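Local coordinates for protein bacteriophage virulence determinant (Salmonella enterica subsp. enterica serovar Typhimurium str. 14028S, PDB 6GGR) that acts as a zinc metalloprotease effector of Salmonella that binds, and probably cleaves, the host transcription factor p65 to deactivate NF-kappa B, at residues Q84-F88 and I193-M198; H166-H170 and V187-T191; A46-I50 and R71-S75; K37-M43 and E79-T83; E147-S151 and A207-S211. All coordinates share one frame. Residues are numbered along the deposited sequence.

Interaction 1 of 5, residues Q84-F88 and I193-M198; sequences QSGTF and IILKEM
Two helix ends meet here, the start of helix 86-100 and the end of helix 186-197. Gln84 closes the preceding helix. Ser85 is extended (phi/psi -116/115) and takes the N-cap position of the next helix. In the register, Ser85 lies opposite Glu197 (CA-CA 5.0 Å) and Gln84 opposite Met198 (CA-CA 5.2 Å). With chi1 in t, Ser85 OG accepts from Phe88 N at 3.1 Å, the capping bond. The position of this hydroxyl is less sure, because it sits too close to the Glu197 carboxylate in the model.

Glu197 (chi1 m, chi2 t) reaches out to the first turn of helix 86-100. Its OE1 accepts from Thr87 N at 2.9 Å, with the same reservation about its exact place. Its OE2 accepts from Thr87 OG1 at 2.6 Å, Thr87 being in m. One carboxylate thus serves a backbone amide and a hydroxyl at a helix N-terminus, where free amides attract negative charge. At the other end, water 1 donates to Met198 O at 2.7 Å and weakly to Gln84 OE1 at 3.4 Å.

Below the polar layer, Phe88 CB meets Ile194 CG2 at 3.9 Å and Thr87 CG2 meets Ile194 CG1 at 3.9 Å. Phe88 and Met198 also touch helix 64-84. Phe88 and Ile194 continue onto helix 160-173 through Leu172 and Val169.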
# COMPACT_ATOMS: atom_id res chain seq x y z
N GLN B 84 -27.14 7.55 2.36
CA GLN B 84 -27.55 6.16 2.21
C GLN B 84 -27.15 5.25 3.36
O GLN B 84 -27.81 4.22 3.56
CB GLN B 84 -26.96 5.58 0.91
CG GLN B 84 -27.48 6.25 -0.35
CD GLN B 84 -26.78 5.76 -1.61
OE1 GLN B 84 -25.90 6.43 -2.15
NE2 GLN B 84 -27.18 4.59 -2.09
N SER B 85 -26.10 5.59 4.08
CA SER B 85 -25.60 4.75 5.14
C SER B 85 -25.66 5.33 6.52
O SER B 85 -25.00 6.25 6.83
CB SER B 85 -24.12 4.35 4.87
OG SER B 85 -23.60 3.56 5.86
N GLY B 86 -26.45 4.72 7.37
CA GLY B 86 -26.50 5.16 8.75
C GLY B 86 -25.23 4.87 9.51
O GLY B 86 -24.87 5.60 10.43
N THR B 87 -24.54 3.78 9.16
CA THR B 87 -23.25 3.50 9.78
C THR B 87 -22.25 4.61 9.48
O THR B 87 -21.53 5.07 10.37
CB THR B 87 -22.72 2.15 9.30
OG1 THR B 87 -23.57 1.10 9.78
CG2 THR B 87 -21.29 1.90 9.79
N PHE B 88 -22.21 5.07 8.22
CA PHE B 88 -21.30 6.15 7.86
C PHE B 88 -21.70 7.46 8.52
O PHE B 88 -20.83 8.26 8.90
CB PHE B 88 -21.25 6.32 6.34
CG PHE B 88 -20.39 7.46 5.89
CD1 PHE B 88 -19.04 7.28 5.67
CD2 PHE B 88 -20.94 8.71 5.70
CE1 PHE B 88 -18.25 8.34 5.26
CE2 PHE B 88 -20.16 9.77 5.29
CZ PHE B 88 -18.81 9.59 5.07
N ILE B 193 -19.63 -2.68 5.62
CA ILE B 193 -20.99 -2.37 6.04
C ILE B 193 -21.51 -1.13 5.33
O ILE B 193 -22.65 -1.09 4.86
CB ILE B 193 -21.05 -2.19 7.57
CG1 ILE B 193 -20.65 -3.49 8.26
CG2 ILE B 193 -22.45 -1.75 8.00
CD1 ILE B 193 -20.36 -3.33 9.75
N ILE B 194 -20.69 -0.08 5.27
CA ILE B 194 -21.09 1.16 4.62
C ILE B 194 -21.45 0.91 3.16
O ILE B 194 -22.49 1.35 2.67
CB ILE B 194 -19.97 2.21 4.76
CG1 ILE B 194 -19.79 2.59 6.23
CG2 ILE B 194 -20.27 3.46 3.92
CD1 ILE B 194 -18.52 3.37 6.51
N LEU B 195 -20.58 0.18 2.45
CA LEU B 195 -20.82 -0.07 1.03
C LEU B 195 -22.11 -0.84 0.81
O LEU B 195 -22.88 -0.54 -0.11
CB LEU B 195 -19.64 -0.82 0.43
CG LEU B 195 -18.59 0.05 -0.28
CD1 LEU B 195 -17.99 1.06 0.67
CD2 LEU B 195 -17.51 -0.82 -0.89
N LYS B 196 -22.37 -1.86 1.63
CA LYS B 196 -23.64 -2.58 1.50
C LYS B 196 -24.82 -1.67 1.82
O LYS B 196 -25.87 -1.76 1.18
CB LYS B 196 -23.66 -3.81 2.41
CG LYS B 196 -22.79 -4.97 1.93
CD LYS B 196 -23.24 -5.48 0.56
CE LYS B 196 -22.49 -6.74 0.16
NZ LYS B 196 -22.76 -7.13 -1.25
N GLU B 197 -24.66 -0.79 2.81
CA GLU B 197 -25.71 0.18 3.11
C GLU B 197 -25.91 1.17 1.96
O GLU B 197 -27.01 1.73 1.83
CB GLU B 197 -25.39 0.93 4.40
CG GLU B 197 -25.51 0.09 5.66
CD GLU B 197 -25.23 0.88 6.94
OE1 GLU B 197 -24.88 2.07 6.84
OE2 GLU B 197 -25.36 0.31 8.04
N MET B 198 -24.89 1.39 1.14
CA MET B 198 -24.97 2.26 -0.02
C MET B 198 -25.54 1.57 -1.25
O MET B 198 -25.68 2.21 -2.29
CB MET B 198 -23.58 2.82 -0.37
CG MET B 198 -22.99 3.76 0.67
SD MET B 198 -21.30 4.22 0.26
CE MET B 198 -21.60 5.33 -1.12
O HOH W 1 -24.38 3.93 -3.94

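Interaction 2 of 5, residues H166-H170 and V187-T191; sequences HQVVH and VVEYT. Unlike the reference sequence in segment 166-170: Gln167 (reference Glu).
Val187 lies at the heart of this contact, with the largest area buried by it. It sits on helix 186-197, facing helix 160-173, with chi1 in t. The two helical segments cross at 121°, and their axes approach to 9.2 Å. The closest CA pairs are His166 with Thr191 (5.6 Å) and Val169 with Val187 (6.1 Å). Val187 CG1 sits over the face of the His166 ring, 3.5 Å from its centroid and 8° off the normal. Val187 CG2 sits over a face of the His170 ring, 3.7 Å from that centroid. Both are CH-pi contacts, so one valine packs on both imidazoles.

His166 (chi1 t) and His170 (chi1 m) are zinc ligands, with Asp177 as the third. They frame the sequence HQVVH, which matches the zincin HExxH motif except that Gln167 replaces the glutamate of the reference sequence. In zincins this glutamate is the general base, so the change is consistent with an inactivated enzyme held with p65. No zinc is bound in this chain. Instead, Asp177 OD2 is hydrogen-bonded to His170 NE2 and weakly to His166 NE2. His170 ND1 is bonded to Leu175 O, whereas His166 ND1 has no partner.

Val169 (chi1 t) packs beside Val187. Its CG1 touches Val187 CG1 at 3.7 Å and Tyr190 CB at 3.9 Å. Thr191 OG1 lies 3.5 Å from His166 CA and donates to Val187 O at 2.7 Å.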
# COMPACT_ATOMS: atom_id res chain seq x y z
N HIS B 166 -12.64 3.44 2.32
CA HIS B 166 -11.64 2.83 3.20
C HIS B 166 -10.71 3.89 3.78
O HIS B 166 -10.45 3.92 4.98
CB HIS B 166 -10.84 1.78 2.43
CG HIS B 166 -9.87 1.02 3.28
ND1 HIS B 166 -10.10 -0.28 3.69
CD2 HIS B 166 -8.68 1.38 3.80
CE1 HIS B 166 -9.08 -0.69 4.42
NE2 HIS B 166 -8.21 0.30 4.51
N GLN B 167 -10.19 4.78 2.93
CA GLN B 167 -9.27 5.81 3.41
C GLN B 167 -9.99 6.81 4.30
O GLN B 167 -9.44 7.27 5.31
CB GLN B 167 -8.60 6.52 2.24
CG GLN B 167 -7.77 5.63 1.34
CD GLN B 167 -6.72 4.84 2.10
OE1 GLN B 167 -6.25 5.26 3.16
NE2 GLN B 167 -6.34 3.69 1.56
N VAL B 168 -11.23 7.17 3.94
CA VAL B 168 -11.99 8.11 4.76
C VAL B 168 -12.29 7.49 6.12
O VAL B 168 -12.23 8.17 7.15
CB VAL B 168 -13.27 8.53 4.03
CG1 VAL B 168 -14.23 9.29 4.96
CG2 VAL B 168 -12.92 9.41 2.83
N VAL B 169 -12.62 6.20 6.15
CA VAL B 169 -12.91 5.55 7.42
C VAL B 169 -11.70 5.64 8.34
O VAL B 169 -11.84 5.84 9.56
CB VAL B 169 -13.34 4.09 7.19
CG1 VAL B 169 -13.26 3.28 8.49
CG2 VAL B 169 -14.77 4.05 6.66
N HIS B 170 -10.49 5.48 7.79
CA HIS B 170 -9.28 5.69 8.58
C HIS B 170 -9.29 7.06 9.23
O HIS B 170 -9.00 7.20 10.42
CB HIS B 170 -8.04 5.54 7.70
CG HIS B 170 -7.56 4.12 7.55
ND1 HIS B 170 -7.09 3.38 8.61
CD2 HIS B 170 -7.44 3.34 6.45
CE1 HIS B 170 -6.72 2.19 8.18
NE2 HIS B 170 -6.92 2.13 6.87
N VAL B 187 -11.39 -1.11 9.98
CA VAL B 187 -11.65 -0.27 8.82
C VAL B 187 -12.30 -1.08 7.70
O VAL B 187 -13.21 -0.60 7.02
CB VAL B 187 -10.35 0.40 8.36
CG1 VAL B 187 -10.55 1.17 7.05
CG2 VAL B 187 -9.85 1.34 9.44
N VAL B 188 -11.81 -2.30 7.48
CA VAL B 188 -12.43 -3.17 6.48
C VAL B 188 -13.88 -3.44 6.84
O VAL B 188 -14.78 -3.32 6.00
CB VAL B 188 -11.62 -4.47 6.33
CG1 VAL B 188 -12.38 -5.49 5.48
CG2 VAL B 188 -10.25 -4.19 5.73
N GLU B 189 -14.14 -3.80 8.09
CA GLU B 189 -15.50 -4.15 8.48
C GLU B 189 -16.44 -2.95 8.32
O GLU B 189 -17.52 -3.08 7.75
CB GLU B 189 -15.53 -4.68 9.92
CG GLU B 189 -14.77 -5.99 10.07
CD GLU B 189 -15.35 -6.90 11.14
OE1 GLU B 189 -16.24 -6.46 11.89
OE2 GLU B 189 -14.90 -8.07 11.22
N TYR B 190 -16.02 -1.78 8.80
CA TYR B 190 -16.78 -0.56 8.55
C TYR B 190 -17.02 -0.35 7.07
O TYR B 190 -18.14 -0.08 6.64
CB TYR B 190 -16.03 0.65 9.13
CG TYR B 190 -16.34 0.99 10.57
CD1 TYR B 190 -17.65 1.01 11.04
CD2 TYR B 190 -15.32 1.32 11.45
CE1 TYR B 190 -17.93 1.34 12.36
CE2 TYR B 190 -15.60 1.65 12.77
CZ TYR B 190 -16.90 1.66 13.22
OH TYR B 190 -17.17 1.98 14.52
N THR B 191 -15.96 -0.47 6.26
CA THR B 191 -16.09 -0.24 4.83
C THR B 191 -17.07 -1.24 4.21
O THR B 191 -17.93 -0.85 3.41
CB THR B 191 -14.72 -0.33 4.16
OG1 THR B 191 -13.85 0.66 4.73
CG2 THR B 191 -14.82 -0.08 2.66

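Interaction 3 of 5, residues A46-I50 and R71-S75; sequences AEYLI and REVLS
Residues 46-49 are helical and belong to helix 45-49. Ile50 leaves helical geometry (phi/psi -115/131) and starts the short strand 50-51. Its amide still bonds to Ala46 O at 2.8 Å. Residues 71-75 lie within the long helix 64-84, with Ser75 N bonded to Arg71 O at 2.8 Å. The closest backbone approach is Ala46 to Ser75, 5.2 Å between CA atoms. Two small side chains make this possible, with Ala46 CB 4.0 Å from Ser75 CB.

Arg71 runs out with chi1 to chi3 all in t. Its guanidinium lays one face over Ala46 CB, which is 3.3 Å from NH2. Glu47 OE2 is 4.5 Å from Arg71 NH2 and well out of the guanidinium plane. The charges attract, but no salt bridge forms.

On the buried side, Leu74 (chi1 t, chi2 p) points at the short helix. Its CD2 meets Ile50 CG1 at 3.9 Å and Leu49 CD2 at 4.3 Å. Leu74 also touches Phe164, Leu49 touches Leu172 and Ile50 touches Leu109. The contact is a helix-to-helix interface in which a short helix, running into a strand, packs on a long one. It joins both to helix 160-173, which carries the zinc-binding histidines, and to strand 107-111.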
# COMPACT_ATOMS: atom_id res chain seq x y z
N ALA B 46 -17.46 17.53 2.15
CA ALA B 46 -16.11 17.68 1.61
C ALA B 46 -15.36 18.82 2.30
O ALA B 46 -14.21 18.66 2.72
CB ALA B 46 -16.18 17.92 0.10
N GLU B 47 -16.00 19.99 2.40
CA GLU B 47 -15.39 21.11 3.11
C GLU B 47 -15.12 20.76 4.56
O GLU B 47 -14.12 21.21 5.14
CB GLU B 47 -16.29 22.34 3.02
CG GLU B 47 -16.07 23.20 1.78
CD GLU B 47 -17.12 24.28 1.61
OE1 GLU B 47 -17.70 24.73 2.62
OE2 GLU B 47 -17.39 24.66 0.45
N TYR B 48 -15.99 19.95 5.17
CA TYR B 48 -15.79 19.57 6.57
C TYR B 48 -14.59 18.64 6.72
O TYR B 48 -13.93 18.66 7.77
CB TYR B 48 -17.04 18.89 7.12
CG TYR B 48 -18.30 19.75 7.12
CD1 TYR B 48 -18.24 21.12 6.88
CD2 TYR B 48 -19.54 19.19 7.37
CE1 TYR B 48 -19.37 21.90 6.89
CE2 TYR B 48 -20.69 19.96 7.38
CZ TYR B 48 -20.60 21.32 7.14
OH TYR B 48 -21.73 22.10 7.14
N LEU B 49 -14.29 17.83 5.71
CA LEU B 49 -13.21 16.86 5.81
C LEU B 49 -11.89 17.40 5.27
O LEU B 49 -10.83 17.10 5.83
CB LEU B 49 -13.58 15.58 5.06
CG LEU B 49 -12.59 14.41 5.14
CD1 LEU B 49 -12.69 13.70 6.48
CD2 LEU B 49 -12.82 13.43 3.99
N ILE B 50 -11.93 18.21 4.21
CA ILE B 50 -10.73 18.62 3.48
C ILE B 50 -10.53 20.12 3.64
O ILE B 50 -11.47 20.91 3.43
CB ILE B 50 -10.84 18.25 1.99
CG1 ILE B 50 -11.15 16.75 1.83
CG2 ILE B 50 -9.56 18.61 1.25
CD1 ILE B 50 -10.20 15.82 2.55
N ARG B 71 -11.29 15.84 -5.60
CA ARG B 71 -12.23 16.41 -4.64
C ARG B 71 -13.67 16.30 -5.14
O ARG B 71 -14.59 16.01 -4.36
CB ARG B 71 -11.89 17.88 -4.36
CG ARG B 71 -12.54 18.40 -3.09
CD ARG B 71 -12.67 19.92 -3.08
NE ARG B 71 -13.32 20.38 -1.85
CZ ARG B 71 -14.63 20.52 -1.69
NH1 ARG B 71 -15.47 20.24 -2.68
NH2 ARG B 71 -15.11 20.93 -0.53
N GLU B 72 -13.89 16.54 -6.44
CA GLU B 72 -15.22 16.38 -7.01
C GLU B 72 -15.73 14.97 -6.79
O GLU B 72 -16.88 14.76 -6.37
CB GLU B 72 -15.18 16.74 -8.50
CG GLU B 72 -16.55 16.75 -9.18
CD GLU B 72 -16.91 15.42 -9.81
OE1 GLU B 72 -16.01 14.74 -10.33
OE2 GLU B 72 -18.11 15.07 -9.79
N VAL B 73 -14.90 13.97 -7.08
CA VAL B 73 -15.29 12.57 -6.87
C VAL B 73 -15.50 12.30 -5.39
O VAL B 73 -16.48 11.66 -4.99
CB VAL B 73 -14.24 11.63 -7.47
CG1 VAL B 73 -14.54 10.16 -7.11
CG2 VAL B 73 -14.18 11.80 -8.98
N LEU B 74 -14.58 12.78 -4.54
CA LEU B 74 -14.72 12.57 -3.11
C LEU B 74 -16.02 13.16 -2.58
O LEU B 74 -16.68 12.57 -1.73
CB LEU B 74 -13.52 13.17 -2.37
CG LEU B 74 -13.55 13.09 -0.84
CD1 LEU B 74 -13.72 11.66 -0.37
CD2 LEU B 74 -12.30 13.70 -0.24
N SER B 75 -16.40 14.34 -3.09
CA SER B 75 -17.62 14.98 -2.63
C SER B 75 -18.85 14.16 -2.97
O SER B 75 -19.76 14.01 -2.15
CB SER B 75 -17.72 16.39 -3.23
OG SER B 75 -18.92 17.03 -2.81

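Interaction 4 of 5, residues K37-M43 and E79-T83; sequences KARLEPM and EDAYT
A surface loop between helix 24-30 and helix 45-49 is held here against helix 64-84, with Tyr82 of that helix at the centre. The loop has an inverse gamma turn centred on Ala38 (phi/psi -89/67), runs extended through Leu40 and Glu41, and enters a 3-10 turn at Pro42. Pro42 and Glu79 make the closest CA pair, at 4.7 Å.

Tyr82 (chi1 t) projects from the helix into the curve of the loop. Its OH accepts from Leu40 N at 3.3 Å, with an angle of 158°, and is also bonded to Asn93 OD1 of helix 86-100. Tyr82 CZ meets Leu40 CB at 3.9 Å, and Tyr82 CE2 meets Ala38 CB at 4.2 Å. Pro42 packs its CB on Glu79 CG at 3.8 Å and its CG on Thr83 CG2 at 3.7 Å.

Arg39 has its CB directed away from the helix and makes salt bridges to Asp35 and Asp97. The chemistry implies a mostly apolar contact, with one tyrosine hydroxyl linking the loop backbone to helix 86-100 through Asn93.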
# COMPACT_ATOMS: atom_id res chain seq x y z
N LYS B 37 -27.96 10.08 12.91
CA LYS B 37 -28.97 10.96 12.34
C LYS B 37 -28.37 11.82 11.23
O LYS B 37 -27.17 12.12 11.22
CB LYS B 37 -29.57 11.86 13.43
CG LYS B 37 -30.05 11.11 14.67
CD LYS B 37 -31.14 10.09 14.34
CE LYS B 37 -31.40 9.15 15.50
NZ LYS B 37 -32.53 8.22 15.23
N ALA B 38 -29.22 12.19 10.27
CA ALA B 38 -28.80 12.98 9.12
C ALA B 38 -28.90 14.47 9.44
O ALA B 38 -29.71 15.21 8.87
CB ALA B 38 -29.63 12.61 7.90
N ARG B 39 -28.06 14.90 10.37
CA ARG B 39 -28.11 16.28 10.85
C ARG B 39 -27.10 17.20 10.16
O ARG B 39 -27.22 18.42 10.31
CB ARG B 39 -27.89 16.32 12.37
CG ARG B 39 -26.56 15.81 12.87
CD ARG B 39 -26.44 16.05 14.37
NE ARG B 39 -25.47 15.18 15.03
CZ ARG B 39 -24.20 15.48 15.26
NH1 ARG B 39 -23.41 14.61 15.87
NH2 ARG B 39 -23.71 16.66 14.89
N LEU B 40 -26.14 16.66 9.43
CA LEU B 40 -25.24 17.46 8.62
C LEU B 40 -25.74 17.51 7.18
O LEU B 40 -26.44 16.61 6.71
CB LEU B 40 -23.81 16.91 8.65
CG LEU B 40 -23.24 16.47 10.00
CD1 LEU B 40 -21.80 16.01 9.82
CD2 LEU B 40 -23.33 17.58 11.03
N GLU B 41 -25.36 18.57 6.47
CA GLU B 41 -25.77 18.75 5.09
C GLU B 41 -24.79 18.02 4.17
O GLU B 41 -23.60 18.36 4.16
CB GLU B 41 -25.83 20.22 4.73
CG GLU B 41 -26.91 20.57 3.71
CD GLU B 41 -26.49 20.31 2.28
OE1 GLU B 41 -25.39 20.77 1.89
OE2 GLU B 41 -27.24 19.63 1.55
N PRO B 42 -25.23 17.01 3.41
CA PRO B 42 -24.27 16.21 2.62
C PRO B 42 -23.36 17.02 1.71
O PRO B 42 -22.17 16.71 1.61
CB PRO B 42 -25.19 15.29 1.81
CG PRO B 42 -26.40 15.13 2.65
CD PRO B 42 -26.60 16.46 3.33
N MET B 43 -23.88 18.04 1.03
CA MET B 43 -23.07 18.78 0.07
C MET B 43 -22.01 19.66 0.73
O MET B 43 -21.30 20.38 0.01
CB MET B 43 -23.97 19.64 -0.83
CG MET B 43 -24.54 18.88 -2.02
SD MET B 43 -25.94 19.70 -2.80
CE MET B 43 -27.27 19.20 -1.71
N GLU B 79 -21.29 12.44 -0.20
CA GLU B 79 -22.72 12.75 -0.23
C GLU B 79 -23.56 11.48 -0.29
O GLU B 79 -24.52 11.33 0.47
CB GLU B 79 -23.00 13.66 -1.43
CG GLU B 79 -24.47 13.95 -1.69
CD GLU B 79 -24.66 15.00 -2.77
OE1 GLU B 79 -23.74 15.18 -3.59
OE2 GLU B 79 -25.73 15.65 -2.79
N ASP B 80 -23.20 10.55 -1.19
CA ASP B 80 -23.96 9.31 -1.30
C ASP B 80 -23.87 8.49 -0.02
O ASP B 80 -24.88 7.93 0.43
CB ASP B 80 -23.45 8.48 -2.48
CG ASP B 80 -23.85 9.06 -3.82
OD1 ASP B 80 -24.86 9.80 -3.87
OD2 ASP B 80 -23.17 8.77 -4.82
N ALA B 81 -22.68 8.40 0.58
CA ALA B 81 -22.51 7.59 1.78
C ALA B 81 -23.33 8.14 2.94
O ALA B 81 -23.91 7.38 3.71
CB ALA B 81 -21.04 7.52 2.16
N TYR B 82 -23.38 9.47 3.07
CA TYR B 82 -24.13 10.06 4.18
C TYR B 82 -25.63 9.92 3.98
O TYR B 82 -26.37 9.67 4.94
CB TYR B 82 -23.74 11.52 4.35
CG TYR B 82 -24.05 12.08 5.72
CD1 TYR B 82 -23.16 11.93 6.77
CD2 TYR B 82 -25.24 12.76 5.95
CE1 TYR B 82 -23.45 12.44 8.02
CE2 TYR B 82 -25.53 13.28 7.20
CZ TYR B 82 -24.63 13.11 8.23
OH TYR B 82 -24.92 13.63 9.47
N THR B 83 -26.10 10.08 2.74
CA THR B 83 -27.53 9.96 2.48
C THR B 83 -28.02 8.52 2.60
O THR B 83 -29.19 8.29 2.92
CB THR B 83 -27.87 10.51 1.09
OG1 THR B 83 -27.13 9.78 0.10
CG2 THR B 83 -27.53 11.98 0.99

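Interaction 5 of 5, residues E147-S151 and A207-S211; sequences EYYES and AYEFS
Glu147 opens the first segment without touching 207-211. Its carboxylate instead pairs with a basic side chain of the p65 chain. Tyr148 (phi/psi -118/152) is in the strand. Its CB packs on Phe210 CZ at 3.6 Å. Water 2 lies within reach of two acceptors, Tyr148 O at 2.7 Å and, weakly, Tyr208 O at 3.4 Å. Phe210 (chi1 m) brings its ring end against the backbone, with Phe210 CE1 3.8 Å from Tyr149 C.

Tyr149 has its CB directed away from the C-terminal segment, and its OH is bonded to Pro203 O. Strand 148-149 pairs antiparallel with 156-157 in a small beta-hairpin. Residues 207-211 meet this hairpin mainly through water and side chains, while Glu150 bonds by its backbone to Ile206 just before them. Tyr208 also makes a weak hydrogen bond through its OH to the p65 backbone. The contact therefore borders the bound p65, the probable substrate.

Glu150 and Ala207 make the closest CA pair, at 5.8 Å. Glu150 N donates to water 3 at 2.8 Å, and this water has Ala207 O at 2.8 Å and Tyr208 O at 3.0 Å as acceptors in reach. The Glu150 side chain (chi1 and chi2 t) reaches along the tail: Glu150 OE1 is 3.7 Å from Ala207 CB, and Glu150 OE2 accepts a weak bond from Ser211 N at 3.5 Å. Ser211 itself is poorly ordered.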
# COMPACT_ATOMS: atom_id res chain seq x y z
N GLU B 147 -5.72 -3.61 -8.30
CA GLU B 147 -5.37 -4.21 -7.03
C GLU B 147 -6.59 -4.93 -6.48
O GLU B 147 -7.73 -4.51 -6.72
CB GLU B 147 -4.86 -3.16 -6.03
CG GLU B 147 -3.50 -2.56 -6.44
CD GLU B 147 -2.76 -1.94 -5.27
OE1 GLU B 147 -2.85 -0.71 -5.08
OE2 GLU B 147 -2.09 -2.70 -4.53
N TYR B 148 -6.34 -6.01 -5.79
CA TYR B 148 -7.36 -6.94 -5.37
C TYR B 148 -7.55 -7.12 -3.87
O TYR B 148 -6.69 -6.91 -3.13
CB TYR B 148 -7.13 -8.33 -6.06
CG TYR B 148 -7.32 -8.33 -7.60
CD1 TYR B 148 -6.31 -7.93 -8.43
CD2 TYR B 148 -8.50 -8.70 -8.18
CE1 TYR B 148 -6.45 -7.92 -9.75
CE2 TYR B 148 -8.67 -8.71 -9.51
CZ TYR B 148 -7.63 -8.33 -10.32
OH TYR B 148 -7.80 -8.30 -11.64
N TYR B 149 -8.75 -7.47 -3.49
CA TYR B 149 -9.00 -7.86 -2.11
C TYR B 149 -9.68 -9.22 -2.09
O TYR B 149 -10.24 -9.68 -3.10
CB TYR B 149 -9.85 -6.81 -1.36
CG TYR B 149 -11.29 -6.67 -1.81
CD1 TYR B 149 -12.28 -7.54 -1.36
CD2 TYR B 149 -11.68 -5.63 -2.65
CE1 TYR B 149 -13.60 -7.40 -1.76
CE2 TYR B 149 -13.00 -5.48 -3.05
CZ TYR B 149 -13.95 -6.36 -2.60
OH TYR B 149 -15.26 -6.21 -3.00
N GLU B 150 -9.62 -9.88 -0.94
CA GLU B 150 -10.11 -11.24 -0.82
C GLU B 150 -11.59 -11.25 -0.43
O GLU B 150 -12.01 -10.47 0.44
CB GLU B 150 -9.30 -12.01 0.21
CG GLU B 150 -9.47 -13.52 0.13
CD GLU B 150 -8.27 -14.28 0.67
OE1 GLU B 150 -7.76 -13.89 1.74
OE2 GLU B 150 -7.84 -15.25 0.03
N SER B 151 -12.36 -12.12 -1.08
CA SER B 151 -13.78 -12.28 -0.78
C SER B 151 -14.13 -13.76 -0.91
O SER B 151 -13.32 -14.58 -1.32
CB SER B 151 -14.66 -11.45 -1.72
OG SER B 151 -14.84 -12.10 -2.96
N ALA B 207 -10.98 -10.62 4.29
CA ALA B 207 -9.66 -10.57 4.91
C ALA B 207 -8.90 -9.38 4.35
O ALA B 207 -9.09 -8.99 3.19
CB ALA B 207 -8.87 -11.86 4.66
N TYR B 208 -8.02 -8.81 5.18
CA TYR B 208 -7.21 -7.69 4.73
C TYR B 208 -6.11 -8.15 3.78
O TYR B 208 -5.88 -7.52 2.74
CB TYR B 208 -6.61 -6.95 5.93
CG TYR B 208 -5.84 -5.71 5.56
CD1 TYR B 208 -6.50 -4.52 5.29
CD2 TYR B 208 -4.45 -5.73 5.47
CE1 TYR B 208 -5.80 -3.38 4.94
CE2 TYR B 208 -3.75 -4.60 5.13
CZ TYR B 208 -4.42 -3.42 4.87
OH TYR B 208 -3.73 -2.29 4.52
N GLU B 209 -5.43 -9.24 4.11
CA GLU B 209 -4.40 -9.81 3.25
C GLU B 209 -4.88 -11.13 2.67
O GLU B 209 -5.82 -11.75 3.16
CB GLU B 209 -3.09 -10.00 4.03
CG GLU B 209 -2.10 -8.85 3.86
CD GLU B 209 -1.42 -8.44 5.16
OE1 GLU B 209 -1.53 -9.18 6.16
OE2 GLU B 209 -0.78 -7.37 5.18
N PHE B 210 -4.21 -11.55 1.60
CA PHE B 210 -4.57 -12.78 0.91
C PHE B 210 -4.09 -14.00 1.69
O PHE B 210 -3.29 -13.91 2.63
CB PHE B 210 -3.98 -12.81 -0.50
CG PHE B 210 -4.71 -11.95 -1.48
CD1 PHE B 210 -6.00 -12.27 -1.87
CD2 PHE B 210 -4.11 -10.83 -2.03
CE1 PHE B 210 -6.68 -11.49 -2.78
CE2 PHE B 210 -4.78 -10.04 -2.94
CZ PHE B 210 -6.07 -10.37 -3.32
N SER B 211 -4.59 -15.17 1.29
CA SER B 211 -4.10 -16.44 1.81
C SER B 211 -4.41 -17.57 0.83
O SER B 211 -3.64 -17.82 -0.10
CB SER B 211 -4.72 -16.75 3.17
OG SER B 211 -3.99 -16.13 4.22
O HOH W 2 -5.87 -7.26 -0.61
O HOH W 3 -7.95 -8.37 0.73

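Interaction 2 is central, its centre about 4 Å from that of the chain, and holds two zinc ligands. Interaction 1 shares helix 186-197 with it. Their centres are about 11 Å apart, and they touch at Ile194 CD1 - Val169 CG2 (3.8 Å). Interaction 3 reaches the same histidine helix, with Leu74 CD1 4.0 Å from Val168 CG2. Interaction 4 shares helix 64-84 with interaction 3 and meets interaction 1 at Phe88 CD2 - Tyr82 N (3.7 Å). It lies away from the metal site. Interaction 5 lies on the p65-facing side and joins interaction 2 through Val188 CG2 - Tyr208 CD1 (3.8 Å). Interactions 4 and 5 have centres about 30 Å apart, on opposite sides of the chain centre.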